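Local structure of GP37 (Pseudomonas phage phikz, 5FT0) at residues E9-L15 with P24-I30; S16-G20 with Y183-L188; D106-I112 with I124-F130; T155-F161 with N171-I177. The protein probably inhibits the host RNA degradosome through its ribonuclease RNase E, as a homodimeric protein made by the infecting phage. All coordinates share one frame; numbering follows the deposited sequence.

Contact 1 (E9-L15 with P24-I30); sequences EEQLQAL and PHKLEDI
NE2 of Gln11 donates to the backbone O of Glu28 at 2.8 Å, arriving above the carbonyl plane, with the acceptor tilted out of the amide plane and an N-H...O angle of 147°. The same NE2 makes weak bonds back to the carbonyls of Ile6 and Thr7. On the other branch, OE1 of Gln11 accepts from a water 3.0 Å away, and that water in turn accepts from the backbone N of Glu28. One amide therefore meets both backbone polar atoms of Glu28, directly at the O and through water at the N. The side chain runs out extended (chi2 170°), sliding past Leu27 in the opposite sense, and NE2 of Gln11 stops 3.4 Å from CG1 of Ile30, whose side chain lies roughly perpendicular to it. Further along helix 8-15 the contact turns apolar. CD1 of Leu27 rests against the backbone and CB of Leu12, and it meets CD1 of Leu15 tip to tip at 3.8 Å. The CD1 of Leu15 also touches CB of Pro24 at 3.9 Å, while Ile79 and Asn82 of helix 67-82 adjoin Leu15 from outside. At the N-terminal end Glu9 and Asp29 bring like charges together: one water sits between OE1 of Glu9 (2.7 Å) and OD1 of Asp29 (3.0 Å), within hydrogen-bonding distance of both, and OD1 is also bonded by the backbone N of Trp8. Solvent and a main-chain donor thus probably temper that repulsion, while one buried glutamine fastens an irregular segment to the helix just before strand 30-37 begins.

Contact 2 (S16-G20 with Y183-L188); sequences SKLDG and YFANKL
Leu18 lies across the hydroxyl end of Tyr183 at about a right angle, its CB 3.8 Å from the phenol OH, and its CD2 goes on to meet CD2 of Leu188 at 3.7 Å. The phenol is fixed by a bond of its own: OH of Tyr183 donates to the backbone O of Asp19 at 2.7 Å, in the carbonyl plane and on a lone pair. With CG of Tyr183 anti to the backbone N (chi1 -171°), the ring lies beneath Lys187, whose CB sits over the centre of one face. From there the lysine chain bends at chi2 (-67°) and crosses the aspartate, so that NZ reaches OD2 of Asp19 at 3.1 Å in a salt bridge using the anti lone pair. A water also links the two backbones, accepting from Asp19 N and donating to Lys187 O. The charged pair belongs to the exposed side; Leu18, Tyr183 and Leu188 are buried, with Leu83 touching both Leu18 and Tyr183. The side chain of Leu188 lies about 9 Å from a bound arginine. This is the docking of a loop, the chain after helix 8-15, on the C-terminal end of a long helix, 158-187.

Contact 3 (D106-I112 with I124-F130); sequences DGNVVGI and ILPVIEF
Val110 and Ile128 hold each other through two backbone bonds, Val110 N to Ile128 O at 2.8 Å and Ile128 N to Val110 O at 2.9 Å. The carbonyl O of Val110 accepts a second N-H as well, from N of Val127 at 2.8 Å, so two successive residues face one: a classic beta bulge. Beyond it the register has moved by one residue, and Ile112 with Leu125 forms the next hydrogen-bonded pair, Leu125 N reaching Ile112 O at 2.7 Å. At the other end Phe130 N donates to Asn108 O, nearly in line with the carbonyl. Gly111 sits opposite Pro126 in a non-hydrogen-bonded pair where the backbones come close; its CA lies 3.2 Å from the O of Leu125 in a CA-H...O contact.

Packing spreads from this frame. CG1 of Val109 lies beside CB of Pro126 at 3.8 Å, the two side chains pointing the same way. Val110 takes the other face together with Ile128, and its CG2 meets the edge of the Phe130 ring at CE2, 4.0 Å away; that edge also passes close to Asn108 O. The side-chain oxygen of Asn108 is taken by Lys84. Tyr103, a potassium ligand, packs on Val110, Ile112 and Val127. Ile124 pairs with a strand of the second subunit, carrying the sheet across the dimer interface, and Glu129 forms a salt bridge with Lys228. Doubling up on one carbonyl keeps both N-H groups at the bulge satisfied, so strand 122-132 can turn its corner without giving up its bonds to the neighbouring strand.

Contact 4 (T155-F161 with N171-I177); sequences TDNLEEF and NNVKELI
Phe161 makes the tight part of this contact. Its ring lies flat against a later part of the same helix, with CA of Lys174 over the centre of one face in a CH-pi contact, 3.9 Å from the ring centroid. The ring edge is filled by CG1 of Val173, 3.7 Å from CD1 of Phe161, and by CG1 of Ile177, 3.8 Å from CE1. CG2 of Ile177 turns to CG2 of Thr155, which also lies at the ring edge. Outside the pair, Phe153 meets Phe161 edge-to-face and Phe211 touches both Phe161 and Ile177, so this end belongs to the core.

The other side is looser. Leaving the ring, the chain of Lys174 passes Leu158, with CD 4.0 Å from the leucine CA, then bends at chi3 (137°) and chi4 so that NZ lies 3.7 Å from O of Thr155 and 3.7 Å from O of Asp156. No hydrogen bond crosses between the segments. CD1 of Leu158 merely brushes the backbone of Asn171, an exposed residue. Asn157 is the N-cap, its OD1 accepting from Glu160 N. Helix 158-187 is kinked at 171-172, where the backbone N atoms lack bonds to the preceding turn, and its N-capped first turn packs against the turns after the kink.

Contact 1 joins helix 8-15 to the run leading into strand 30-37, an inner strand of the four-stranded sheet. Contact 2 takes up the chain directly after that helix and crosses contact 1 in sequence; it ties this N-terminal part to the C-terminal end of helix 158-187, 163 residues further along the chain. Contacts 3 and 4 both fall inside the loop it closes, in series. Contact 4 shares helix 158-187 with contact 2, their centres 21 Å apart, and packs on contact 3 of the seven-stranded sheet where Ile128 and Phe130 meet Val173 and Leu176. The long helix thus joins the N-terminal loop to the hairpin of contact 3. Contacts 1 and 4 lie 33 Å apart between centres.

Contact 1 (E9-L15 with P24-I30)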
# COMPACT_ATOMS: atom_id res chain seq x y z
N GLU A 9 29.57 9.44 -4.32
CA GLU A 9 30.38 10.30 -5.17
C GLU A 9 30.40 9.83 -6.62
O GLU A 9 30.34 10.65 -7.54
CB GLU A 9 31.81 10.40 -4.62
CG GLU A 9 31.93 11.19 -3.32
CD GLU A 9 32.11 10.30 -2.11
OE1 GLU A 9 31.50 9.21 -2.07
OE2 GLU A 9 32.88 10.68 -1.20
N GLU A 10 30.49 8.51 -6.85
CA GLU A 10 30.42 8.01 -8.23
C GLU A 10 29.08 8.34 -8.85
O GLU A 10 29.00 8.69 -10.04
CB GLU A 10 30.65 6.49 -8.30
CG GLU A 10 31.55 5.88 -7.25
CD GLU A 10 31.74 4.38 -7.43
OE1 GLU A 10 31.54 3.86 -8.54
OE2 GLU A 10 32.08 3.71 -6.43
N GLN A 11 28.00 8.22 -8.08
CA GLN A 11 26.68 8.56 -8.59
C GLN A 11 26.59 10.04 -8.93
O GLN A 11 26.15 10.41 -10.02
CB GLN A 11 25.61 8.17 -7.57
CG GLN A 11 25.71 6.74 -7.09
CD GLN A 11 24.79 6.45 -5.91
OE1 GLN A 11 23.62 6.80 -5.93
NE2 GLN A 11 25.33 5.80 -4.88
N LEU A 12 27.03 10.90 -8.01
CA LEU A 12 26.95 12.34 -8.24
C LEU A 12 27.81 12.77 -9.42
O LEU A 12 27.43 13.67 -10.18
CB LEU A 12 27.36 13.10 -6.97
CG LEU A 12 27.22 14.62 -7.02
CD1 LEU A 12 25.82 15.02 -7.42
CD2 LEU A 12 27.57 15.21 -5.66
N GLN A 13 28.97 12.12 -9.61
CA GLN A 13 29.82 12.44 -10.75
C GLN A 13 29.13 12.10 -12.07
O GLN A 13 29.21 12.88 -13.03
CB GLN A 13 31.15 11.71 -10.63
CG GLN A 13 32.08 12.29 -9.58
CD GLN A 13 33.16 11.32 -9.15
OE1 GLN A 13 33.38 10.29 -9.78
NE2 GLN A 13 33.85 11.65 -8.06
N ALA A 14 28.45 10.96 -12.13
CA ALA A 14 27.69 10.62 -13.32
C ALA A 14 26.51 11.57 -13.51
O ALA A 14 26.25 12.03 -14.63
CB ALA A 14 27.20 9.17 -13.24
N LEU A 15 25.80 11.89 -12.43
CA LEU A 15 24.65 12.78 -12.53
C LEU A 15 25.06 14.19 -12.94
O LEU A 15 24.30 14.89 -13.60
CB LEU A 15 23.89 12.81 -11.21
CG LEU A 15 23.15 11.51 -10.85
CD1 LEU A 15 22.35 11.68 -9.57
CD2 LEU A 15 22.25 11.09 -12.00
N PRO A 24 19.44 16.75 -7.53
CA PRO A 24 19.21 15.31 -7.63
C PRO A 24 18.55 14.78 -6.38
O PRO A 24 18.48 15.44 -5.34
CB PRO A 24 20.62 14.74 -7.80
CG PRO A 24 21.50 15.73 -7.11
CD PRO A 24 20.87 17.07 -7.36
N HIS A 25 18.05 13.55 -6.49
CA HIS A 25 17.57 12.81 -5.33
C HIS A 25 18.69 12.68 -4.30
O HIS A 25 19.87 12.78 -4.65
CB HIS A 25 17.07 11.43 -5.76
CG HIS A 25 16.31 10.70 -4.70
ND1 HIS A 25 16.91 9.87 -3.78
CD2 HIS A 25 14.98 10.65 -4.43
CE1 HIS A 25 16.00 9.36 -2.98
NE2 HIS A 25 14.81 9.82 -3.36
N LYS A 26 18.33 12.47 -3.04
CA LYS A 26 19.32 12.15 -2.02
C LYS A 26 20.15 10.96 -2.47
O LYS A 26 19.61 9.94 -2.92
CB LYS A 26 18.62 11.83 -0.69
CG LYS A 26 19.57 11.45 0.42
CD LYS A 26 20.42 12.63 0.83
CE LYS A 26 21.35 12.27 1.96
NZ LYS A 26 22.16 13.45 2.39
N LEU A 27 21.47 11.09 -2.37
CA LEU A 27 22.40 10.06 -2.83
C LEU A 27 23.19 9.49 -1.65
O LEU A 27 23.79 10.25 -0.89
CB LEU A 27 23.37 10.62 -3.88
CG LEU A 27 22.77 11.22 -5.15
CD1 LEU A 27 23.87 11.75 -6.05
CD2 LEU A 27 21.92 10.20 -5.89
N GLU A 28 23.17 8.17 -1.52
CA GLU A 28 23.92 7.47 -0.49
C GLU A 28 24.71 6.34 -1.13
O GLU A 28 24.41 5.90 -2.24
CB GLU A 28 23.01 6.91 0.61
CG GLU A 28 22.24 7.96 1.39
CD GLU A 28 21.33 7.35 2.43
OE1 GLU A 28 20.68 6.32 2.13
OE2 GLU A 28 21.27 7.88 3.56
N ASP A 29 25.71 5.86 -0.40
CA ASP A 29 26.45 4.67 -0.83
C ASP A 29 25.50 3.50 -1.02
O ASP A 29 24.61 3.26 -0.20
CB ASP A 29 27.53 4.31 0.19
CG ASP A 29 28.61 5.37 0.31
OD1 ASP A 29 28.74 6.22 -0.59
OD2 ASP A 29 29.35 5.34 1.32
N ILE A 30 25.67 2.78 -2.12
CA ILE A 30 24.86 1.62 -2.48
C ILE A 30 25.69 0.37 -2.23
O ILE A 30 26.82 0.28 -2.71
CB ILE A 30 24.41 1.67 -3.95
CG1 ILE A 30 23.59 2.90 -4.31
CG2 ILE A 30 23.53 0.47 -4.24
CD1 ILE A 30 22.13 2.82 -3.93
O HOH W 1 31.38 7.49 -0.05
O HOH W 2 21.61 6.52 -3.72

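Contact 2 (S16-G20 with Y183-L188)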
# COMPACT_ATOMS: atom_id res chain seq x y z
N SER A 16 26.27 14.62 -12.56
CA SER A 16 26.74 15.96 -12.89
C SER A 16 26.96 16.15 -14.38
O SER A 16 27.06 17.30 -14.83
CB SER A 16 28.03 16.27 -12.13
OG SER A 16 29.10 15.47 -12.61
N LYS A 17 27.04 15.08 -15.16
CA LYS A 17 27.15 15.21 -16.61
C LYS A 17 25.82 15.48 -17.28
O LYS A 17 25.80 15.80 -18.47
CB LYS A 17 27.80 13.95 -17.19
CG LYS A 17 29.27 13.82 -16.82
CD LYS A 17 29.81 12.42 -17.01
CE LYS A 17 31.21 12.32 -16.41
NZ LYS A 17 31.77 10.94 -16.50
N LEU A 18 24.71 15.38 -16.55
CA LEU A 18 23.39 15.67 -17.10
C LEU A 18 23.18 17.18 -17.14
O LEU A 18 23.25 17.86 -16.11
CB LEU A 18 22.30 15.01 -16.27
CG LEU A 18 22.17 13.48 -16.35
CD1 LEU A 18 21.05 13.00 -15.45
CD2 LEU A 18 21.93 13.06 -17.79
N ASP A 19 22.91 17.70 -18.34
CA ASP A 19 22.52 19.10 -18.50
C ASP A 19 21.30 19.42 -17.66
O ASP A 19 20.34 18.64 -17.59
CB ASP A 19 22.22 19.39 -19.97
CG ASP A 19 23.41 19.97 -20.70
OD1 ASP A 19 24.57 19.67 -20.32
OD2 ASP A 19 23.18 20.72 -21.67
N GLY A 20 21.32 20.59 -17.02
CA GLY A 20 20.17 21.12 -16.32
C GLY A 20 19.81 20.43 -15.02
O GLY A 20 18.78 20.77 -14.42
N TYR A 183 14.91 16.80 -24.86
CA TYR A 183 16.04 16.56 -23.97
C TYR A 183 16.86 15.36 -24.43
O TYR A 183 18.10 15.43 -24.49
CB TYR A 183 15.56 16.36 -22.53
CG TYR A 183 16.71 16.33 -21.55
CD1 TYR A 183 17.17 17.50 -20.97
CD2 TYR A 183 17.34 15.13 -21.22
CE1 TYR A 183 18.23 17.48 -20.07
CE2 TYR A 183 18.40 15.11 -20.33
CZ TYR A 183 18.84 16.28 -19.76
OH TYR A 183 19.89 16.27 -18.87
N PHE A 184 16.20 14.26 -24.76
CA PHE A 184 16.93 13.08 -25.20
C PHE A 184 17.63 13.32 -26.54
O PHE A 184 18.77 12.90 -26.73
CB PHE A 184 16.00 11.87 -25.29
CG PHE A 184 15.96 11.05 -24.03
CD1 PHE A 184 15.15 11.42 -22.96
CD2 PHE A 184 16.75 9.92 -23.90
CE1 PHE A 184 15.12 10.67 -21.80
CE2 PHE A 184 16.73 9.16 -22.74
CZ PHE A 184 15.91 9.53 -21.69
N ALA A 185 16.96 14.03 -27.46
CA ALA A 185 17.53 14.23 -28.78
C ALA A 185 18.69 15.22 -28.75
O ALA A 185 19.66 15.08 -29.51
CB ALA A 185 16.45 14.70 -29.75
N ASN A 186 18.62 16.24 -27.88
CA ASN A 186 19.60 17.31 -27.87
C ASN A 186 20.63 17.19 -26.75
O ASN A 186 21.76 17.66 -26.91
CB ASN A 186 18.91 18.67 -27.76
CG ASN A 186 17.90 18.90 -28.87
OD1 ASN A 186 18.11 18.49 -30.01
ND2 ASN A 186 16.79 19.56 -28.53
N LYS A 187 20.27 16.58 -25.62
CA LYS A 187 21.15 16.52 -24.46
C LYS A 187 21.71 15.14 -24.19
O LYS A 187 22.68 15.03 -23.43
CB LYS A 187 20.41 17.02 -23.20
CG LYS A 187 19.67 18.32 -23.40
CD LYS A 187 20.64 19.45 -23.62
CE LYS A 187 19.95 20.81 -23.51
NZ LYS A 187 20.95 21.91 -23.45
N LEU A 188 21.13 14.09 -24.76
CA LEU A 188 21.60 12.72 -24.58
C LEU A 188 21.81 12.07 -25.94
O LEU A 188 21.53 10.88 -26.13
CB LEU A 188 20.62 11.91 -23.74
CG LEU A 188 20.30 12.46 -22.35
CD1 LEU A 188 19.17 11.66 -21.70
CD2 LEU A 188 21.54 12.45 -21.46
O HOH W 3 22.85 15.95 -20.59

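Contact 3 (D106-I112 with I124-F130)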
# COMPACT_ATOMS: atom_id res chain seq x y z
N ASP A 106 2.47 11.39 -6.94
CA ASP A 106 2.99 10.56 -5.86
C ASP A 106 3.93 9.54 -6.47
O ASP A 106 3.50 8.70 -7.27
CB ASP A 106 1.85 9.88 -5.09
CG ASP A 106 2.34 9.15 -3.85
OD1 ASP A 106 3.45 9.48 -3.37
OD2 ASP A 106 1.62 8.26 -3.36
N GLY A 107 5.20 9.61 -6.09
CA GLY A 107 6.19 8.77 -6.73
C GLY A 107 6.29 9.11 -8.20
O GLY A 107 6.37 10.28 -8.59
N ASN A 108 6.27 8.08 -9.04
CA ASN A 108 6.34 8.25 -10.49
C ASN A 108 4.97 8.36 -11.14
O ASN A 108 4.89 8.31 -12.37
CB ASN A 108 7.11 7.08 -11.11
CG ASN A 108 8.59 7.13 -10.80
OD1 ASN A 108 9.21 8.19 -10.83
ND2 ASN A 108 9.17 5.97 -10.50
N VAL A 109 3.91 8.52 -10.36
CA VAL A 109 2.54 8.45 -10.87
C VAL A 109 1.87 9.80 -10.71
O VAL A 109 1.88 10.39 -9.62
CB VAL A 109 1.74 7.35 -10.15
CG1 VAL A 109 0.31 7.33 -10.66
CG2 VAL A 109 2.40 6.00 -10.33
N VAL A 110 1.29 10.29 -11.80
CA VAL A 110 0.34 11.40 -11.78
C VAL A 110 -1.03 10.83 -12.08
O VAL A 110 -1.20 10.11 -13.08
CB VAL A 110 0.72 12.49 -12.80
CG1 VAL A 110 -0.36 13.56 -12.86
CG2 VAL A 110 2.07 13.11 -12.45
N GLY A 111 -2.00 11.11 -11.22
CA GLY A 111 -3.32 10.56 -11.41
C GLY A 111 -4.31 11.09 -10.40
O GLY A 111 -4.08 12.12 -9.76
N ILE A 112 -5.41 10.36 -10.25
CA ILE A 112 -6.54 10.76 -9.42
C ILE A 112 -6.42 10.06 -8.07
O ILE A 112 -6.30 8.83 -8.01
CB ILE A 112 -7.88 10.42 -10.09
CG1 ILE A 112 -7.90 10.93 -11.54
CG2 ILE A 112 -9.04 11.00 -9.30
CD1 ILE A 112 -7.68 12.41 -11.67
N ILE A 124 -4.29 5.40 -5.90
CA ILE A 124 -4.36 6.42 -6.94
C ILE A 124 -4.77 5.76 -8.25
O ILE A 124 -4.35 4.63 -8.55
CB ILE A 124 -3.01 7.15 -7.10
CG1 ILE A 124 -2.60 7.81 -5.79
CG2 ILE A 124 -3.08 8.19 -8.21
CD1 ILE A 124 -1.20 8.34 -5.80
N LEU A 125 -5.59 6.46 -9.04
CA LEU A 125 -5.93 6.02 -10.38
C LEU A 125 -4.92 6.64 -11.34
O LEU A 125 -4.97 7.85 -11.57
CB LEU A 125 -7.34 6.44 -10.75
CG LEU A 125 -7.81 5.97 -12.13
CD1 LEU A 125 -7.87 4.45 -12.17
CD2 LEU A 125 -9.16 6.58 -12.48
N PRO A 126 -4.01 5.86 -11.92
CA PRO A 126 -2.91 6.46 -12.70
C PRO A 126 -3.39 7.03 -14.02
O PRO A 126 -4.25 6.46 -14.70
CB PRO A 126 -1.94 5.29 -12.92
CG PRO A 126 -2.40 4.20 -11.98
CD PRO A 126 -3.88 4.40 -11.83
N VAL A 127 -2.82 8.17 -14.39
CA VAL A 127 -3.05 8.81 -15.69
C VAL A 127 -1.75 8.92 -16.48
O VAL A 127 -1.68 8.52 -17.65
CB VAL A 127 -3.72 10.19 -15.53
CG1 VAL A 127 -3.74 10.93 -16.86
CG2 VAL A 127 -5.13 10.03 -14.97
N ILE A 128 -0.71 9.48 -15.86
CA ILE A 128 0.62 9.56 -16.45
C ILE A 128 1.57 8.83 -15.51
O ILE A 128 1.62 9.13 -14.31
CB ILE A 128 1.07 11.01 -16.66
CG1 ILE A 128 0.05 11.78 -17.50
CG2 ILE A 128 2.44 11.05 -17.32
CD1 ILE A 128 0.31 13.27 -17.56
N GLU A 129 2.33 7.88 -16.05
CA GLU A 129 3.29 7.13 -15.26
C GLU A 129 4.68 7.32 -15.86
O GLU A 129 4.91 7.01 -17.03
CB GLU A 129 2.92 5.64 -15.21
CG GLU A 129 3.89 4.80 -14.39
CD GLU A 129 3.38 3.39 -14.17
OE1 GLU A 129 2.19 3.14 -14.43
OE2 GLU A 129 4.18 2.54 -13.72
N PHE A 130 5.60 7.84 -15.05
CA PHE A 130 7.00 7.92 -15.43
C PHE A 130 7.68 6.59 -15.16
O PHE A 130 7.53 6.02 -14.07
CB PHE A 130 7.70 9.05 -14.67
CG PHE A 130 7.08 10.40 -14.88
CD1 PHE A 130 7.50 11.21 -15.93
CD2 PHE A 130 6.08 10.86 -14.04
CE1 PHE A 130 6.93 12.45 -16.13
CE2 PHE A 130 5.52 12.11 -14.24
CZ PHE A 130 5.94 12.90 -15.28

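Contact 4 (T155-F161 with N171-I177)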
# COMPACT_ATOMS: atom_id res chain seq x y z
N THR A 155 2.60 12.25 -32.37
CA THR A 155 2.90 13.26 -31.36
C THR A 155 2.73 14.68 -31.89
O THR A 155 2.54 15.61 -31.09
CB THR A 155 4.32 13.06 -30.83
OG1 THR A 155 4.57 11.66 -30.64
CG2 THR A 155 4.50 13.77 -29.49
N ASP A 156 2.78 14.87 -33.21
CA ASP A 156 2.57 16.20 -33.78
C ASP A 156 1.15 16.70 -33.52
O ASP A 156 0.93 17.91 -33.41
CB ASP A 156 2.84 16.18 -35.28
CG ASP A 156 4.29 15.90 -35.61
OD1 ASP A 156 5.17 16.27 -34.80
OD2 ASP A 156 4.55 15.32 -36.69
N ASN A 157 0.19 15.78 -33.41
CA ASN A 157 -1.22 16.12 -33.41
C ASN A 157 -1.69 16.36 -31.98
O ASN A 157 -1.66 15.45 -31.15
CB ASN A 157 -2.01 15.00 -34.09
CG ASN A 157 -3.52 15.22 -34.07
OD1 ASN A 157 -4.06 15.91 -33.22
ND2 ASN A 157 -4.20 14.61 -35.03
N LEU A 158 -2.16 17.58 -31.70
CA LEU A 158 -2.67 17.91 -30.37
C LEU A 158 -4.02 17.24 -30.11
O LEU A 158 -4.32 16.88 -28.97
CB LEU A 158 -2.79 19.42 -30.20
CG LEU A 158 -3.67 19.94 -29.06
CD1 LEU A 158 -3.00 19.72 -27.72
CD2 LEU A 158 -4.00 21.41 -29.24
N GLU A 159 -4.84 17.06 -31.15
CA GLU A 159 -6.16 16.46 -30.96
C GLU A 159 -6.05 15.04 -30.43
O GLU A 159 -6.95 14.57 -29.72
CB GLU A 159 -6.95 16.49 -32.27
N GLU A 160 -4.97 14.33 -30.76
CA GLU A 160 -4.77 13.01 -30.18
C GLU A 160 -4.43 13.10 -28.70
O GLU A 160 -4.79 12.20 -27.93
CB GLU A 160 -3.68 12.25 -30.94
CG GLU A 160 -4.02 11.99 -32.40
CD GLU A 160 -3.19 10.88 -33.01
OE1 GLU A 160 -3.21 9.76 -32.46
OE2 GLU A 160 -2.52 11.13 -34.04
N PHE A 161 -3.75 14.17 -28.28
CA PHE A 161 -3.58 14.40 -26.85
C PHE A 161 -4.88 14.87 -26.21
O PHE A 161 -5.09 14.65 -25.01
CB PHE A 161 -2.46 15.42 -26.61
CG PHE A 161 -1.08 14.83 -26.68
CD1 PHE A 161 -0.49 14.28 -25.55
CD2 PHE A 161 -0.37 14.82 -27.87
CE1 PHE A 161 0.77 13.73 -25.61
CE2 PHE A 161 0.90 14.27 -27.94
CZ PHE A 161 1.47 13.73 -26.81
N ASN A 171 -2.52 20.23 -23.90
CA ASN A 171 -1.33 20.95 -24.32
C ASN A 171 -0.20 20.83 -23.30
O ASN A 171 0.97 20.72 -23.68
CB ASN A 171 -1.66 22.42 -24.57
CG ASN A 171 -0.50 23.18 -25.21
OD1 ASN A 171 0.13 24.02 -24.57
ND2 ASN A 171 -0.21 22.86 -26.47
N ASN A 172 -0.52 20.84 -22.01
CA ASN A 172 0.50 20.62 -20.99
C ASN A 172 1.12 19.24 -21.13
O ASN A 172 2.34 19.08 -20.97
CB ASN A 172 -0.09 20.79 -19.59
CG ASN A 172 -0.42 22.23 -19.27
OD1 ASN A 172 0.24 23.15 -19.74
ND2 ASN A 172 -1.46 22.44 -18.46
N VAL A 173 0.30 18.22 -21.42
CA VAL A 173 0.81 16.86 -21.57
C VAL A 173 1.64 16.74 -22.84
O VAL A 173 2.70 16.10 -22.85
CB VAL A 173 -0.36 15.86 -21.54
CG1 VAL A 173 0.12 14.48 -21.94
CG2 VAL A 173 -0.98 15.83 -20.16
N LYS A 174 1.18 17.35 -23.94
CA LYS A 174 1.95 17.35 -25.17
C LYS A 174 3.31 18.02 -24.97
O LYS A 174 4.32 17.55 -25.51
CB LYS A 174 1.16 18.06 -26.27
CG LYS A 174 1.88 18.21 -27.60
CD LYS A 174 0.91 18.65 -28.69
CE LYS A 174 1.49 19.75 -29.57
NZ LYS A 174 2.59 19.26 -30.45
N GLU A 175 3.35 19.10 -24.19
CA GLU A 175 4.62 19.76 -23.91
C GLU A 175 5.51 18.91 -23.01
O GLU A 175 6.74 19.01 -23.10
CB GLU A 175 4.37 21.13 -23.28
CG GLU A 175 3.76 22.15 -24.23
CD GLU A 175 4.64 22.43 -25.44
OE1 GLU A 175 5.85 22.66 -25.25
OE2 GLU A 175 4.11 22.40 -26.57
N LEU A 176 4.92 18.09 -22.14
CA LEU A 176 5.71 17.18 -21.32
C LEU A 176 6.43 16.16 -22.19
O LEU A 176 7.64 15.94 -22.04
CB LEU A 176 4.82 16.49 -20.29
CG LEU A 176 5.44 15.31 -19.53
CD1 LEU A 176 6.61 15.77 -18.69
CD2 LEU A 176 4.39 14.63 -18.66
N ILE A 177 5.70 15.53 -23.12
CA ILE A 177 6.32 14.60 -24.05
C ILE A 177 7.39 15.30 -24.88
O ILE A 177 8.49 14.77 -25.07
CB ILE A 177 5.24 13.96 -24.95
CG1 ILE A 177 4.23 13.19 -24.10
CG2 ILE A 177 5.89 13.05 -26.00
CD1 ILE A 177 4.85 12.14 -23.20